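Local coordinates for protein tubulin-specific chaperone A (Saccharomyces cerevisiae, PDB 1QSD) that binds beta-tubulin as a post-chaperonin cofactor and takes part in an early step of the tubulin folding pathway, at residues T4-K14 and E87-I96. Numbering follows the deposited sequence.
Sequences TQLDIKVKALK and EDVSDARSAI
Thr4 OG1 donates a hydrogen bond of 2.6 Å to Glu87 OE1, meeting the carboxylate on its syn side and close to its plane. The same hydroxyl oxygen accepts from the backbone N of Asp7 (3.2 Å), an ST motif at the start of helix 5-39; threonine suits the place because one oxygen can both donate and accept. Glu87 reaches over with an extended chain, its CB passing 3.8 Å from Leu6 CD2. Its other oxygen, OE2, lies 2.9 Å from Asp7 OD2, the two carboxylate planes nearly perpendicular; such closeness of like charges would tend to raise the proton affinity of one of them. Were Glu87 replaced by an alanine, the Thr4 hydroxyl would probably be left without its acceptor across the contact, and Leu6 CB without the carboxylate oxygen beside it.

Further along, helices 5-39 and 90-104, the first and last of the chain's three helices, which pack as a helical bundle, run roughly parallel, their local axes inclined by 27° and 9.7 Å apart. The alanines of helix 90-104 offer short methyls to larger side chains: Val10 CG2 rests 3.7 Å from Ala92 CB, and Leu13 CD2 packs against Ala95. With CG anti to the backbone N (chi1 177°), Leu6 sends its two methyls toward Val89 and Ala92. Lys14 suits the border, since its extended aliphatic chain lies over Ala95 CB, 3.6 Å from CE, while NZ makes a long salt bridge with Asp91 OD2. Phe79 of helix 45-81 and Tyr83, in the loop that follows it, also touch Leu6, and the Tyr83 hydroxyl is hydrogen-bonded to the backbone N of Glu87.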
ATOM      1  N   THR A   4     -26.187  11.086  -0.289  1.00 19.60           N
ATOM      2  CA  THR A   4     -26.606  11.563   1.073  1.00 18.81           C
ATOM      3  C   THR A   4     -25.392  11.450   1.961  1.00 18.70           C
ATOM      4  O   THR A   4     -24.488  10.649   1.666  1.00 16.51           O
ATOM      5  CB  THR A   4     -27.701  10.679   1.716  1.00 20.64           C
ATOM      6  OG1 THR A   4     -27.190   9.353   1.894  1.00 23.51           O
ATOM      7  CG2 THR A   4     -28.943  10.618   0.831  1.00 20.28           C
ATOM      8  N   GLN A   5     -25.374  12.239   3.039  1.00 17.57           N
ATOM      9  CA  GLN A   5     -24.277  12.234   3.988  1.00 18.63           C
ATOM     10  C   GLN A   5     -24.081  10.842   4.616  1.00 19.17           C
ATOM     11  O   GLN A   5     -22.951  10.404   4.815  1.00 20.96           O
ATOM     12  CB  GLN A   5     -24.497  13.302   5.054  1.00 19.06           C
ATOM     13  CG  GLN A   5     -23.247  13.581   5.859  1.00 21.40           C
ATOM     14  CD  GLN A   5     -23.376  14.750   6.807  1.00 22.47           C
ATOM     15  OE1 GLN A   5     -22.373  15.289   7.283  1.00 22.10           O
ATOM     16  NE2 GLN A   5     -24.608  15.134   7.114  1.00 25.40           N
ATOM     17  N   LEU A   6     -25.180  10.138   4.882  1.00 19.00           N
ATOM     18  CA  LEU A   6     -25.114   8.792   5.420  1.00 19.73           C
ATOM     19  C   LEU A   6     -24.297   7.899   4.470  1.00 22.14           C
ATOM     20  O   LEU A   6     -23.305   7.275   4.883  1.00 18.53           O
ATOM     21  CB  LEU A   6     -26.524   8.204   5.598  1.00 18.04           C
ATOM     22  CG  LEU A   6     -26.540   6.745   6.109  1.00 18.55           C
ATOM     23  CD1 LEU A   6     -25.803   6.655   7.458  1.00 15.78           C
ATOM     24  CD2 LEU A   6     -27.984   6.225   6.230  1.00 17.65           C
ATOM     25  N   ASP A   7     -24.710   7.854   3.201  1.00 22.94           N
ATOM     26  CA  ASP A   7     -24.031   7.035   2.196  1.00 24.48           C
ATOM     27  C   ASP A   7     -22.538   7.368   2.080  1.00 24.18           C
ATOM     28  O   ASP A   7     -21.709   6.471   1.870  1.00 23.50           O
ATOM     29  CB  ASP A   7     -24.692   7.187   0.820  1.00 26.55           C
ATOM     30  CG  ASP A   7     -26.167   6.802   0.821  1.00 32.80           C
ATOM     31  OD1 ASP A   7     -26.911   7.288  -0.073  1.00 36.46           O
ATOM     32  OD2 ASP A   7     -26.588   6.015   1.703  1.00 32.36           O
ATOM     33  N   ILE A   8     -22.201   8.652   2.191  1.00 19.35           N
ATOM     34  CA  ILE A   8     -20.810   9.057   2.080  1.00 19.91           C
ATOM     35  C   ILE A   8     -20.009   8.487   3.246  1.00 18.65           C
ATOM     36  O   ILE A   8     -18.934   7.922   3.029  1.00 18.14           O
ATOM     37  CB  ILE A   8     -20.644  10.621   1.966  1.00 20.22           C
ATOM     38  CG1 ILE A   8     -21.146  11.107   0.593  1.00 20.42           C
ATOM     39  CG2 ILE A   8     -19.166  11.015   2.085  1.00 19.62           C
ATOM     40  CD1 ILE A   8     -21.420  12.613   0.536  1.00 23.96           C
ATOM     41  N   LYS A   9     -20.531   8.624   4.467  1.00 18.41           N
ATOM     42  CA  LYS A   9     -19.851   8.099   5.657  1.00 16.95           C
ATOM     43  C   LYS A   9     -19.727   6.569   5.593  1.00 15.88           C
ATOM     44  O   LYS A   9     -18.654   6.040   5.820  1.00 16.99           O
ATOM     45  CB  LYS A   9     -20.558   8.549   6.938  1.00 16.26           C
ATOM     46  CG  LYS A   9     -20.472  10.058   7.154  1.00 12.19           C
ATOM     47  CD  LYS A   9     -21.049  10.490   8.465  1.00 11.98           C
ATOM     48  CE  LYS A   9     -21.026  12.013   8.569  1.00 11.32           C
ATOM     49  NZ  LYS A   9     -19.653  12.601   8.469  1.00  8.00           N
ATOM     50  N   VAL A  10     -20.784   5.868   5.192  1.00 15.01           N
ATOM     51  CA  VAL A  10     -20.720   4.416   5.085  1.00 14.80           C
ATOM     52  C   VAL A  10     -19.639   4.004   4.099  1.00 18.51           C
ATOM     53  O   VAL A  10     -18.771   3.210   4.435  1.00 19.41           O
ATOM     54  CB  VAL A  10     -22.044   3.809   4.625  1.00 11.84           C
ATOM     55  CG1 VAL A  10     -21.889   2.322   4.418  1.00 13.02           C
ATOM     56  CG2 VAL A  10     -23.136   4.078   5.652  1.00 13.48           C
ATOM     57  N   LYS A  11     -19.675   4.566   2.892  1.00 20.74           N
ATOM     58  CA  LYS A  11     -18.685   4.238   1.863  1.00 22.12           C
ATOM     59  C   LYS A  11     -17.258   4.559   2.282  1.00 21.20           C
ATOM     60  O   LYS A  11     -16.333   3.775   2.025  1.00 19.71           O
ATOM     61  CB  LYS A  11     -19.027   4.928   0.541  1.00 25.94           C
ATOM     62  CG  LYS A  11     -20.174   4.259  -0.181  1.00 31.95           C
ATOM     63  CD  LYS A  11     -20.642   5.047  -1.391  1.00 38.53           C
ATOM     64  CE  LYS A  11     -21.805   4.325  -2.075  1.00 42.07           C
ATOM     65  NZ  LYS A  11     -22.396   5.115  -3.201  1.00 49.23           N
ATOM     66  N   ALA A  12     -17.085   5.702   2.936  1.00 17.66           N
ATOM     67  CA  ALA A  12     -15.773   6.106   3.401  1.00 18.62           C
ATOM     68  C   ALA A  12     -15.190   4.969   4.251  1.00 19.67           C
ATOM     69  O   ALA A  12     -14.060   4.531   4.005  1.00 19.69           O
ATOM     70  CB  ALA A  12     -15.868   7.394   4.215  1.00 10.92           C
ATOM     71  N   LEU A  13     -16.000   4.440   5.174  1.00 18.42           N
ATOM     72  CA  LEU A  13     -15.577   3.374   6.069  1.00 18.42           C
ATOM     73  C   LEU A  13     -15.362   2.040   5.367  1.00 22.29           C
ATOM     74  O   LEU A  13     -14.352   1.363   5.612  1.00 20.59           O
ATOM     75  CB  LEU A  13     -16.568   3.192   7.214  1.00 15.62           C
ATOM     76  CG  LEU A  13     -16.224   2.074   8.234  1.00 17.77           C
ATOM     77  CD1 LEU A  13     -14.830   2.293   8.910  1.00 16.59           C
ATOM     78  CD2 LEU A  13     -17.318   1.996   9.307  1.00 16.97           C
ATOM     79  N   LYS A  14     -16.316   1.646   4.522  1.00 25.13           N
ATOM     80  CA  LYS A  14     -16.209   0.383   3.784  1.00 28.95           C
ATOM     81  C   LYS A  14     -14.960   0.359   2.890  1.00 28.11           C
ATOM     82  O   LYS A  14     -14.328  -0.673   2.722  1.00 29.29           O
ATOM     83  CB  LYS A  14     -17.475   0.108   2.948  1.00 29.79           C
ATOM     84  CG  LYS A  14     -18.737  -0.061   3.791  1.00 37.90           C
ATOM     85  CD  LYS A  14     -19.859  -0.851   3.077  1.00 43.63           C
ATOM     86  CE  LYS A  14     -20.937  -1.294   4.101  1.00 49.59           C
ATOM     87  NZ  LYS A  14     -21.999  -2.251   3.623  1.00 50.48           N
ATOM     88  N   GLU A  87     -33.581   6.676   5.459  1.00 31.79           N
ATOM     89  CA  GLU A  87     -32.791   5.609   4.857  1.00 30.21           C
ATOM     90  C   GLU A  87     -32.656   4.426   5.798  1.00 26.79           C
ATOM     91  O   GLU A  87     -32.718   4.568   7.027  1.00 25.41           O
ATOM     92  CB  GLU A  87     -31.391   6.084   4.461  1.00 31.85           C
ATOM     93  CG  GLU A  87     -31.339   7.098   3.333  1.00 35.60           C
ATOM     94  CD  GLU A  87     -29.924   7.259   2.770  1.00 37.72           C
ATOM     95  OE1 GLU A  87     -29.266   8.271   3.060  1.00 31.83           O
ATOM     96  OE2 GLU A  87     -29.461   6.351   2.046  1.00 41.09           O
ATOM     97  N   ASP A  88     -32.476   3.261   5.194  1.00 24.52           N
ATOM     98  CA  ASP A  88     -32.297   2.012   5.906  1.00 23.50           C
ATOM     99  C   ASP A  88     -30.844   2.082   6.401  1.00 22.02           C
ATOM    100  O   ASP A  88     -29.943   2.288   5.593  1.00 25.02           O
ATOM    101  CB  ASP A  88     -32.502   0.882   4.881  1.00 22.91           C
ATOM    102  CG  ASP A  88     -32.201  -0.481   5.432  1.00 24.36           C
ATOM    103  OD1 ASP A  88     -31.954  -0.600   6.654  1.00 24.11           O
ATOM    104  OD2 ASP A  88     -32.218  -1.438   4.625  1.00 25.53           O
ATOM    105  N   VAL A  89     -30.617   1.994   7.709  1.00 18.84           N
ATOM    106  CA  VAL A  89     -29.253   2.052   8.243  1.00 18.89           C
ATOM    107  C   VAL A  89     -28.573   0.687   8.507  1.00 19.34           C
ATOM    108  O   VAL A  89     -27.529   0.623   9.173  1.00 17.68           O
ATOM    109  CB  VAL A  89     -29.184   2.906   9.525  1.00 20.27           C
ATOM    110  CG1 VAL A  89     -29.754   4.284   9.255  1.00 22.33           C
ATOM    111  CG2 VAL A  89     -29.950   2.239  10.655  1.00 19.65           C
ATOM    112  N   SER A  90     -29.109  -0.386   7.931  1.00 17.94           N
ATOM    113  CA  SER A  90     -28.538  -1.701   8.135  1.00 20.47           C
ATOM    114  C   SER A  90     -27.133  -1.792   7.574  1.00 22.15           C
ATOM    115  O   SER A  90     -26.251  -2.381   8.208  1.00 21.19           O
ATOM    116  CB  SER A  90     -29.428  -2.769   7.514  1.00 23.43           C
ATOM    117  OG  SER A  90     -30.754  -2.632   7.994  1.00 28.31           O
ATOM    118  N   ASP A  91     -26.915  -1.214   6.394  1.00 23.62           N
ATOM    119  CA  ASP A  91     -25.581  -1.223   5.803  1.00 25.55           C
ATOM    120  C   ASP A  91     -24.571  -0.510   6.673  1.00 22.58           C
ATOM    121  O   ASP A  91     -23.421  -0.933   6.753  1.00 24.28           O
ATOM    122  CB  ASP A  91     -25.576  -0.596   4.420  1.00 29.11           C
ATOM    123  CG  ASP A  91     -25.944  -1.575   3.356  1.00 34.65           C
ATOM    124  OD1 ASP A  91     -26.491  -1.139   2.323  1.00 39.24           O
ATOM    125  OD2 ASP A  91     -25.685  -2.788   3.554  1.00 40.48           O
ATOM    126  N   ALA A  92     -25.007   0.575   7.312  1.00 22.12           N
ATOM    127  CA  ALA A  92     -24.139   1.370   8.190  1.00 21.07           C
ATOM    128  C   ALA A  92     -23.733   0.548   9.418  1.00 20.62           C
ATOM    129  O   ALA A  92     -22.560   0.475   9.762  1.00 18.27           O
ATOM    130  CB  ALA A  92     -24.851   2.657   8.618  1.00 20.49           C
ATOM    131  N   ARG A  93     -24.720  -0.064  10.073  1.00 22.57           N
ATOM    132  CA  ARG A  93     -24.476  -0.923  11.240  1.00 22.73           C
ATOM    133  C   ARG A  93     -23.538  -2.079  10.872  1.00 19.16           C
ATOM    134  O   ARG A  93     -22.639  -2.416  11.627  1.00 18.04           O
ATOM    135  CB  ARG A  93     -25.799  -1.505  11.755  1.00 25.12           C
ATOM    136  CG  ARG A  93     -26.483  -0.676  12.844  1.00 28.79           C
ATOM    137  CD  ARG A  93     -27.626  -1.469  13.521  1.00 29.77           C
ATOM    138  NE  ARG A  93     -28.923  -1.170  12.917  1.00 31.16           N
ATOM    139  CZ  ARG A  93     -29.578  -1.971  12.081  1.00 30.93           C
ATOM    140  NH1 ARG A  93     -29.076  -3.160  11.737  1.00 32.42           N
ATOM    141  NH2 ARG A  93     -30.719  -1.547  11.543  1.00 29.51           N
ATOM    142  N   SER A  94     -23.744  -2.643   9.687  1.00 17.66           N
ATOM    143  CA  SER A  94     -22.947  -3.741   9.185  1.00 20.52           C
ATOM    144  C   SER A  94     -21.517  -3.264   8.953  1.00 22.36           C
ATOM    145  O   SER A  94     -20.559  -3.980   9.268  1.00 26.65           O
ATOM    146  CB  SER A  94     -23.553  -4.250   7.877  1.00 22.35           C
ATOM    147  OG  SER A  94     -23.034  -5.512   7.522  1.00 30.05           O
ATOM    148  N   ALA A  95     -21.362  -2.055   8.422  1.00 20.61           N
ATOM    149  CA  ALA A  95     -20.040  -1.513   8.171  1.00 17.42           C
ATOM    150  C   ALA A  95     -19.318  -1.344   9.497  1.00 17.43           C
ATOM    151  O   ALA A  95     -18.139  -1.683   9.603  1.00 17.57           O
ATOM    152  CB  ALA A  95     -20.150  -0.171   7.461  1.00 20.22           C
ATOM    153  N   ILE A  96     -20.035  -0.827  10.504  1.00 17.57           N
ATOM    154  CA  ILE A  96     -19.482  -0.577  11.866  1.00 17.96           C
ATOM    155  C   ILE A  96     -18.984  -1.847  12.560  1.00 18.03           C
ATOM    156  O   ILE A  96     -17.934  -1.849  13.202  1.00 19.65           O
ATOM    157  CB  ILE A  96     -20.520   0.115  12.790  1.00 15.24           C
ATOM    158  CG1 ILE A  96     -20.793   1.533  12.281  1.00 15.14           C
ATOM    159  CG2 ILE A  96     -20.004   0.148  14.250  1.00 15.34           C
ATOM    160  CD1 ILE A  96     -21.869   2.285  13.030  1.00 13.32           C
TER